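Translation initiation factor eIF2B subunit delta (Schizosaccharomyces pombe, PDB 5B04) forms part of the eIF2B complex, which catalyses the exchange of GDP for GTP on the gamma subunit of initiation factor eIF2. Local coordinates at residues Ser160-Cys164 with Arg205-Met211; Lys380-Arg384 with Val455-Ile459. One frame throughout, in Å; residues are numbered along the deposited sequence.

Along the chain from the N terminus, contact 1 comes first: it closes a mostly helical excursion, bringing the segment at 205-211, after helix 186-204, back to the first turn of helix 160-177. Contact 2 begins only much later, so the two lie in series and neither nest nor cross. It closes a loop of 70 residues without helix, which includes strands 395-396, 425-435, 442-445 and 448-450, and joins the loop after strand 372-375 to the C-terminal helix 455-461. The centres lie about 16 Å apart, yet the contacts touch through K380, which packs on S210 and N161. Contact 1 thus ties helices 160-177 and 209-224 together, contact 2 fastens the C-terminal helix, and K380 links the two.

Contact 1: Ser160-Cys164 with Arg205-Met211; sequences SNQRC and RPLSISM. With PO4 (phosphate ion), chain P; PO4 (phosphate ion), chain O.
The guanidinium groups of R163 and R205 lie flat on each other, their centres 3.4 Å apart and their planes turned by only 15°. S208 covers the other face of the R163 group, its CB 3.6 Å from R163 CZ. At the edge of that group, in its plane, lies P206 O, while M211 SD approaches obliquely, 3.7 Å from R163 NE. A bend at chi3 (78°) turns the R163 chain across R205 at about a right angle. At the first turn of helix 160-177, S210 OG donates to S160 O over 2.9 Å, from above the carbonyl plane; the helical bond from C164 N reaches the same oxygen from the opposite face. S160 opens this helix, and two phosphate ions, probably from the crystallisation liquor, sit at its start. The setting, between helices and a Rossmann-like part, is reminiscent of the phosphate pockets of related sugar-phosphate isomerases. S160 N donates to O3 of the chain P phosphate at 2.6 Å, and S160 OG lies 2.7 Å from O3 of the chain O phosphate. Behind the S210-S160 bond, S208, the N-cap of helix 209-224, donates from OG to S210 OG at 2.6 Å, which is likely to orient that hydroxyl. E394 forms a salt bridge with R205 NE and, with the phosphate near R163, is likely to offset the stacked charges. Y432 hydrogen-bonds R163 NH1.

Contact 2: Lys380-Arg384 with Val455-Ile459; sequences KFTER and VPAII
Apolar packing carries this contact, with F381 set against one side of the helix that V455, I458 and I459 present. V455 turns both methyls to one side of the ring. CG2 makes a CH-pi contact over that face, 4.1 Å from the ring centroid and 22° off its normal, displaced toward the rim on the CE2 side. CG1 lies on the same side of the ring plane but outward of the rim, 3.6 Å from F381 CD2. With CG of F381 anti to its carbonyl carbon (chi1 -70°), the ring is directed at the helix, and I458 CG2 meets it obliquely, 3.8 Å from F381 CD2. M346 of strand 345-346 touches both F381 and V455. An alanine in place of F381 would probably open a gap between loop and helix, leaving the V455 methyls and I458 CG2 without the ring they pack on.

A second set gathers round I459 CD1, which meets both backbone and side chains. With CD1 anti to CA (chi2 -170°), the I459 chain reaches out and brings CD1 to 3.7 Å from T382 O and also near F381 CB, at 4.3 Å. The aliphatic part of E383 borders the same methyl.

No hydrogen bond crosses between the segments. T382 OG1 accepts from R384 N at 3.3 Å, an ST turn that shapes the loop just past F381, while T382 O is taken by the hydroxyl of S348. Elsewhere on the helix, P456 and A457 pack on Y383 and R386 of the neighbouring beta subunit. The arrangement is a C-terminal helix, entered after strand 448-450, outermost in this chain's Rossmann-like sheet, packed on the loop that leaves strand 372-375 and facing a neighbouring subunit of the eIF2B assembly.

Contact 1: Ser160-Cys164 with Arg205-Met211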
ATOM      1  N   SER G 160      17.818   5.379 -25.632  1.00 92.79           N
ATOM      2  CA  SER G 160      18.041   6.799 -25.336  1.00 78.03           C
ATOM      3  C   SER G 160      19.411   7.361 -25.719  1.00 70.75           C
ATOM      4  O   SER G 160      19.501   8.468 -26.251  1.00 78.73           O
ATOM      5  CB  SER G 160      17.811   7.055 -23.844  1.00 70.07           C
ATOM      6  OG  SER G 160      18.735   6.330 -23.053  1.00 90.96           O
ATOM      7  N   ASN G 161      20.471   6.610 -25.438  1.00 72.51           N
ATOM      8  CA  ASN G 161      21.824   7.077 -25.722  1.00 63.81           C
ATOM      9  C   ASN G 161      22.057   7.302 -27.211  1.00 69.49           C
ATOM     10  O   ASN G 161      22.514   8.369 -27.622  1.00 67.95           O
ATOM     11  CB  ASN G 161      22.856   6.089 -25.178  1.00 81.35           C
ATOM     12  CG  ASN G 161      23.663   6.661 -24.029  1.00 72.64           C
ATOM     13  OD1 ASN G 161      23.901   7.868 -23.964  1.00 77.32           O
ATOM     14  ND2 ASN G 161      24.089   5.797 -23.116  1.00 91.47           N
ATOM     15  N   GLN G 162      21.735   6.295 -28.017  1.00 82.29           N
ATOM     16  CA  GLN G 162      21.918   6.387 -29.460  1.00 71.20           C
ATOM     17  C   GLN G 162      20.879   7.315 -30.082  1.00 69.15           C
ATOM     18  O   GLN G 162      21.159   7.993 -31.072  1.00 68.95           O
ATOM     19  CB  GLN G 162      21.841   5.000 -30.101  1.00 82.60           C
ATOM     20  CG  GLN G 162      22.361   4.952 -31.527  1.00 77.02           C
ATOM     21  CD  GLN G 162      23.826   5.336 -31.623  1.00 93.42           C
ATOM     22  OE1 GLN G 162      24.636   4.956 -30.778  1.00 96.74           O
ATOM     23  NE2 GLN G 162      24.171   6.097 -32.655  1.00 91.72           N
ATOM     24  N   ARG G 163      19.683   7.337 -29.498  1.00 64.08           N
ATOM     25  CA  ARG G 163      18.619   8.233 -29.943  1.00 66.71           C
ATOM     26  C   ARG G 163      19.076   9.682 -29.889  1.00 71.15           C
ATOM     27  O   ARG G 163      18.797  10.467 -30.793  1.00 68.92           O
ATOM     28  CB  ARG G 163      17.360   8.051 -29.088  1.00 69.86           C
ATOM     29  CG  ARG G 163      16.622   6.753 -29.345  1.00 57.91           C
ATOM     30  CD  ARG G 163      15.631   6.409 -28.248  1.00 59.43           C
ATOM     31  NE  ARG G 163      14.395   7.177 -28.335  1.00 64.12           N
ATOM     32  CZ  ARG G 163      13.383   7.044 -27.485  1.00 73.74           C
ATOM     33  NH1 ARG G 163      13.467   6.173 -26.488  1.00 74.12           N
ATOM     34  NH2 ARG G 163      12.288   7.778 -27.630  1.00 75.66           N
ATOM     35  N   CYS G 164      19.787  10.027 -28.821  1.00 78.31           N
ATOM     36  CA  CYS G 164      20.262  11.388 -28.621  1.00 78.55           C
ATOM     37  C   CYS G 164      21.372  11.742 -29.607  1.00 75.15           C
ATOM     38  O   CYS G 164      21.382  12.836 -30.172  1.00 71.08           O
ATOM     39  CB  CYS G 164      20.755  11.572 -27.186  1.00 81.68           C
ATOM     40  SG  CYS G 164      21.084  13.285 -26.734  1.00 86.88           S
ATOM     41  N   ARG G 205       7.374   9.236 -32.476  1.00 85.88           N
ATOM     42  CA  ARG G 205       7.611   8.632 -31.170  1.00 81.30           C
ATOM     43  C   ARG G 205       7.924   9.706 -30.134  1.00 91.00           C
ATOM     44  O   ARG G 205       8.735  10.596 -30.393  1.00 93.37           O
ATOM     45  CB  ARG G 205       8.755   7.617 -31.231  1.00 81.99           C
ATOM     46  CG  ARG G 205       9.162   7.103 -29.859  1.00 74.32           C
ATOM     47  CD  ARG G 205      10.097   5.913 -29.924  1.00 65.61           C
ATOM     48  NE  ARG G 205      10.216   5.282 -28.613  1.00 56.17           N
ATOM     49  CZ  ARG G 205      11.238   4.525 -28.234  1.00 59.03           C
ATOM     50  NH1 ARG G 205      12.244   4.297 -29.067  1.00 63.03           N
ATOM     51  NH2 ARG G 205      11.256   3.995 -27.018  1.00 63.05           N
ATOM     52  N   PRO G 206       7.273   9.626 -28.961  1.00 92.11           N
ATOM     53  CA  PRO G 206       7.511  10.544 -27.841  1.00 88.45           C
ATOM     54  C   PRO G 206       8.994  10.689 -27.507  1.00 85.63           C
ATOM     55  O   PRO G 206       9.720   9.694 -27.468  1.00 76.95           O
ATOM     56  CB  PRO G 206       6.754   9.884 -26.687  1.00 80.94           C
ATOM     57  CG  PRO G 206       5.642   9.157 -27.355  1.00 71.87           C
ATOM     58  CD  PRO G 206       6.201   8.661 -28.660  1.00 78.21           C
ATOM     59  N   LEU G 207       9.429  11.924 -27.277  1.00 84.14           N
ATOM     60  CA  LEU G 207      10.837  12.219 -27.041  1.00 82.13           C
ATOM     61  C   LEU G 207      11.369  11.567 -25.772  1.00 78.36           C
ATOM     62  O   LEU G 207      10.702  11.555 -24.738  1.00 92.39           O
ATOM     63  CB  LEU G 207      11.055  13.731 -26.965  1.00 78.41           C
ATOM     64  CG  LEU G 207      10.796  14.523 -28.246  1.00 73.83           C
ATOM     65  CD1 LEU G 207      10.909  16.014 -27.978  1.00 72.87           C
ATOM     66  CD2 LEU G 207      11.764  14.098 -29.337  1.00 72.77           C
ATOM     67  N   SER G 208      12.578  11.023 -25.862  1.00 68.24           N
ATOM     68  CA  SER G 208      13.258  10.492 -24.691  1.00 67.22           C
ATOM     69  C   SER G 208      13.767  11.657 -23.850  1.00 85.32           C
ATOM     70  O   SER G 208      13.895  12.774 -24.350  1.00 84.37           O
ATOM     71  CB  SER G 208      14.411   9.573 -25.098  1.00 73.52           C
ATOM     72  OG  SER G 208      15.614  10.300 -25.267  1.00 73.22           O
ATOM     73  N   ILE G 209      14.044  11.398 -22.577  1.00 81.51           N
ATOM     74  CA  ILE G 209      14.570  12.430 -21.688  1.00 71.69           C
ATOM     75  C   ILE G 209      15.905  12.956 -22.209  1.00 70.99           C
ATOM     76  O   ILE G 209      16.139  14.165 -22.235  1.00 71.07           O
ATOM     77  CB  ILE G 209      14.746  11.901 -20.251  1.00 69.57           C
ATOM     78  CG1 ILE G 209      13.381  11.696 -19.591  1.00 59.13           C
ATOM     79  CG2 ILE G 209      15.583  12.861 -19.421  1.00 50.57           C
ATOM     80  CD1 ILE G 209      12.620  12.982 -19.353  1.00 71.40           C
ATOM     81  N   SER G 210      16.766  12.038 -22.639  1.00 82.49           N
ATOM     82  CA  SER G 210      18.066  12.393 -23.195  1.00 78.48           C
ATOM     83  C   SER G 210      17.926  13.291 -24.420  1.00 76.81           C
ATOM     84  O   SER G 210      18.722  14.205 -24.626  1.00 87.45           O
ATOM     85  CB  SER G 210      18.852  11.132 -23.558  1.00 81.02           C
ATOM     86  OG  SER G 210      18.121  10.315 -24.455  1.00 89.52           O
ATOM     87  N   MET G 211      16.908  13.023 -25.230  1.00 68.38           N
ATOM     88  CA  MET G 211      16.644  13.827 -26.416  1.00 74.71           C
ATOM     89  C   MET G 211      16.108  15.201 -26.031  1.00 69.84           C
ATOM     90  O   MET G 211      16.529  16.217 -26.582  1.00 80.83           O
ATOM     91  CB  MET G 211      15.658  13.112 -27.343  1.00 76.72           C
ATOM     92  CG  MET G 211      16.199  11.819 -27.937  1.00 77.33           C
ATOM     93  SD  MET G 211      14.924  10.806 -28.710  1.00 85.23           S
ATOM     94  CE  MET G 211      14.513  11.804 -30.140  1.00 72.69           C
TER
HETATM   95  P   PO4 P 502      15.693   3.533 -23.362  1.00102.99           P
HETATM   96  O1  PO4 P 502      15.608   3.060 -21.931  1.00 67.20           O
HETATM   97  O2  PO4 P 502      14.868   4.786 -23.531  1.00 62.30           O
HETATM   98  O3  PO4 P 502      17.133   3.830 -23.706  1.00 97.95           O
HETATM   99  O4  PO4 P 502      15.167   2.457 -24.283  1.00104.46           O
HETATM  100  P   PO4 O 501      20.689   2.669 -23.239  1.00136.00           P
HETATM  101  O1  PO4 O 501      21.520   2.157 -22.087  1.00107.39           O
HETATM  102  O2  PO4 O 501      19.410   1.871 -23.327  1.00 94.43           O
HETATM  103  O3  PO4 O 501      20.361   4.127 -23.015  1.00 91.98           O
HETATM  104  O4  PO4 O 501      21.463   2.520 -24.526  1.00118.90           O

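Contact 2: Lys380-Arg384 with Val455-Ile459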
ATOM      1  N   LYS G 380      21.273  12.848 -18.741  1.00 72.63           N
ATOM      2  CA  LYS G 380      19.991  12.158 -18.721  1.00 70.62           C
ATOM      3  C   LYS G 380      19.290  12.338 -17.377  1.00 68.84           C
ATOM      4  O   LYS G 380      18.247  11.734 -17.125  1.00 55.83           O
ATOM      5  CB  LYS G 380      20.175  10.672 -19.037  1.00 59.39           C
ATOM      6  CG  LYS G 380      20.595  10.408 -20.476  1.00 70.66           C
ATOM      7  CD  LYS G 380      20.516   8.934 -20.834  1.00 68.53           C
ATOM      8  CE  LYS G 380      21.530   8.118 -20.054  1.00 66.41           C
ATOM      9  NZ  LYS G 380      21.601   6.711 -20.538  1.00 72.06           N
ATOM     10  N   PHE G 381      19.868  13.172 -16.518  1.00 67.93           N
ATOM     11  CA  PHE G 381      19.210  13.551 -15.273  1.00 56.02           C
ATOM     12  C   PHE G 381      18.074  14.507 -15.612  1.00 51.58           C
ATOM     13  O   PHE G 381      18.167  15.264 -16.578  1.00 58.17           O
ATOM     14  CB  PHE G 381      20.187  14.213 -14.291  1.00 51.56           C
ATOM     15  CG  PHE G 381      21.216  13.277 -13.705  1.00 61.39           C
ATOM     16  CD1 PHE G 381      21.419  12.008 -14.228  1.00 70.93           C
ATOM     17  CD2 PHE G 381      21.979  13.673 -12.619  1.00 61.01           C
ATOM     18  CE1 PHE G 381      22.368  11.162 -13.683  1.00 76.86           C
ATOM     19  CE2 PHE G 381      22.926  12.830 -12.070  1.00 50.86           C
ATOM     20  CZ  PHE G 381      23.121  11.573 -12.602  1.00 61.41           C
ATOM     21  N   THR G 382      17.001  14.479 -14.829  1.00 44.24           N
ATOM     22  CA  THR G 382      15.865  15.352 -15.097  1.00 54.82           C
ATOM     23  C   THR G 382      15.327  16.001 -13.825  1.00 63.23           C
ATOM     24  O   THR G 382      15.516  15.488 -12.722  1.00 60.46           O
ATOM     25  CB  THR G 382      14.719  14.586 -15.793  1.00 51.00           C
ATOM     26  OG1 THR G 382      13.701  15.509 -16.202  1.00 62.89           O
ATOM     27  CG2 THR G 382      14.115  13.550 -14.858  1.00 55.50           C
ATOM     28  N   GLU G 383      14.663  17.140 -13.991  1.00 65.28           N
ATOM     29  CA  GLU G 383      14.041  17.837 -12.873  1.00 66.35           C
ATOM     30  C   GLU G 383      12.730  17.163 -12.484  1.00 68.64           C
ATOM     31  O   GLU G 383      12.173  17.432 -11.420  1.00 70.10           O
ATOM     32  CB  GLU G 383      13.792  19.306 -13.223  1.00 83.81           C
ATOM     33  CG  GLU G 383      15.052  20.128 -13.426  1.00 94.72           C
ATOM     34  CD  GLU G 383      14.749  21.574 -13.772  1.00117.38           C
ATOM     35  OE1 GLU G 383      14.072  21.813 -14.794  1.00116.72           O
ATOM     36  OE2 GLU G 383      15.183  22.471 -13.018  1.00110.70           O
ATOM     37  N   ARG G 384      12.249  16.284 -13.357  1.00 71.48           N
ATOM     38  CA  ARG G 384      10.956  15.636 -13.177  1.00 62.15           C
ATOM     39  C   ARG G 384      10.959  14.646 -12.015  1.00 65.05           C
ATOM     40  O   ARG G 384      11.919  13.900 -11.821  1.00 69.04           O
ATOM     41  CB  ARG G 384      10.541  14.924 -14.467  1.00 76.95           C
ATOM     42  CG  ARG G 384       9.097  14.446 -14.485  1.00 94.05           C
ATOM     43  CD  ARG G 384       8.629  14.163 -15.905  1.00 67.83           C
ATOM     44  NE  ARG G 384       9.107  12.876 -16.402  1.00 86.59           N
ATOM     45  CZ  ARG G 384       9.055  12.505 -17.677  1.00112.46           C
ATOM     46  NH1 ARG G 384       8.558  13.329 -18.589  1.00108.59           N
ATOM     47  NH2 ARG G 384       9.510  11.315 -18.044  1.00 96.40           N
ATOM     48  N   VAL G 455      21.113  13.423  -7.136  1.00 63.39           N
ATOM     49  CA  VAL G 455      20.894  13.834  -8.521  1.00 66.88           C
ATOM     50  C   VAL G 455      20.568  15.330  -8.681  1.00 73.77           C
ATOM     51  O   VAL G 455      21.185  15.998  -9.513  1.00 79.42           O
ATOM     52  CB  VAL G 455      19.770  12.994  -9.181  1.00 66.58           C
ATOM     53  CG1 VAL G 455      19.147  13.736 -10.355  1.00 64.93           C
ATOM     54  CG2 VAL G 455      20.315  11.651  -9.625  1.00 63.79           C
ATOM     55  N   PRO G 456      19.615  15.872  -7.890  1.00 79.87           N
ATOM     56  CA  PRO G 456      19.292  17.286  -8.125  1.00 69.98           C
ATOM     57  C   PRO G 456      20.441  18.233  -7.781  1.00 77.27           C
ATOM     58  O   PRO G 456      20.437  19.385  -8.219  1.00 78.94           O
ATOM     59  CB  PRO G 456      18.095  17.529  -7.203  1.00 65.01           C
ATOM     60  CG  PRO G 456      18.239  16.519  -6.129  1.00 71.14           C
ATOM     61  CD  PRO G 456      18.798  15.307  -6.800  1.00 75.01           C
ATOM     62  N   ALA G 457      21.409  17.751  -7.011  1.00 78.47           N
ATOM     63  CA  ALA G 457      22.591  18.541  -6.690  1.00 71.17           C
ATOM     64  C   ALA G 457      23.476  18.706  -7.922  1.00 67.63           C
ATOM     65  O   ALA G 457      24.016  19.784  -8.169  1.00 80.85           O
ATOM     66  CB  ALA G 457      23.371  17.895  -5.555  1.00 71.49           C
ATOM     67  N   ILE G 458      23.615  17.631  -8.692  1.00 77.35           N
ATOM     68  CA  ILE G 458      24.448  17.630  -9.891  1.00 75.03           C
ATOM     69  C   ILE G 458      23.896  18.592 -10.944  1.00 70.85           C
ATOM     70  O   ILE G 458      24.655  19.257 -11.653  1.00 84.54           O
ATOM     71  CB  ILE G 458      24.573  16.199 -10.484  1.00 61.14           C
ATOM     72  CG1 ILE G 458      25.796  15.484  -9.905  1.00 49.20           C
ATOM     73  CG2 ILE G 458      24.687  16.228 -12.001  1.00 65.27           C
ATOM     74  CD1 ILE G 458      25.695  15.180  -8.432  1.00 59.65           C
ATOM     75  N   ILE G 459      22.571  18.684 -11.020  1.00 61.43           N
ATOM     76  CA  ILE G 459      21.910  19.559 -11.984  1.00 72.05           C
ATOM     77  C   ILE G 459      22.272  21.027 -11.736  1.00 85.18           C
ATOM     78  O   ILE G 459      22.225  21.853 -12.648  1.00 94.40           O
ATOM     79  CB  ILE G 459      20.375  19.373 -11.939  1.00 79.15           C
ATOM     80  CG1 ILE G 459      20.023  17.887 -12.043  1.00 64.52           C
ATOM     81  CG2 ILE G 459      19.695  20.151 -13.057  1.00 70.77           C
ATOM     82  CD1 ILE G 459      18.546  17.615 -12.236  1.00 61.03           C
TER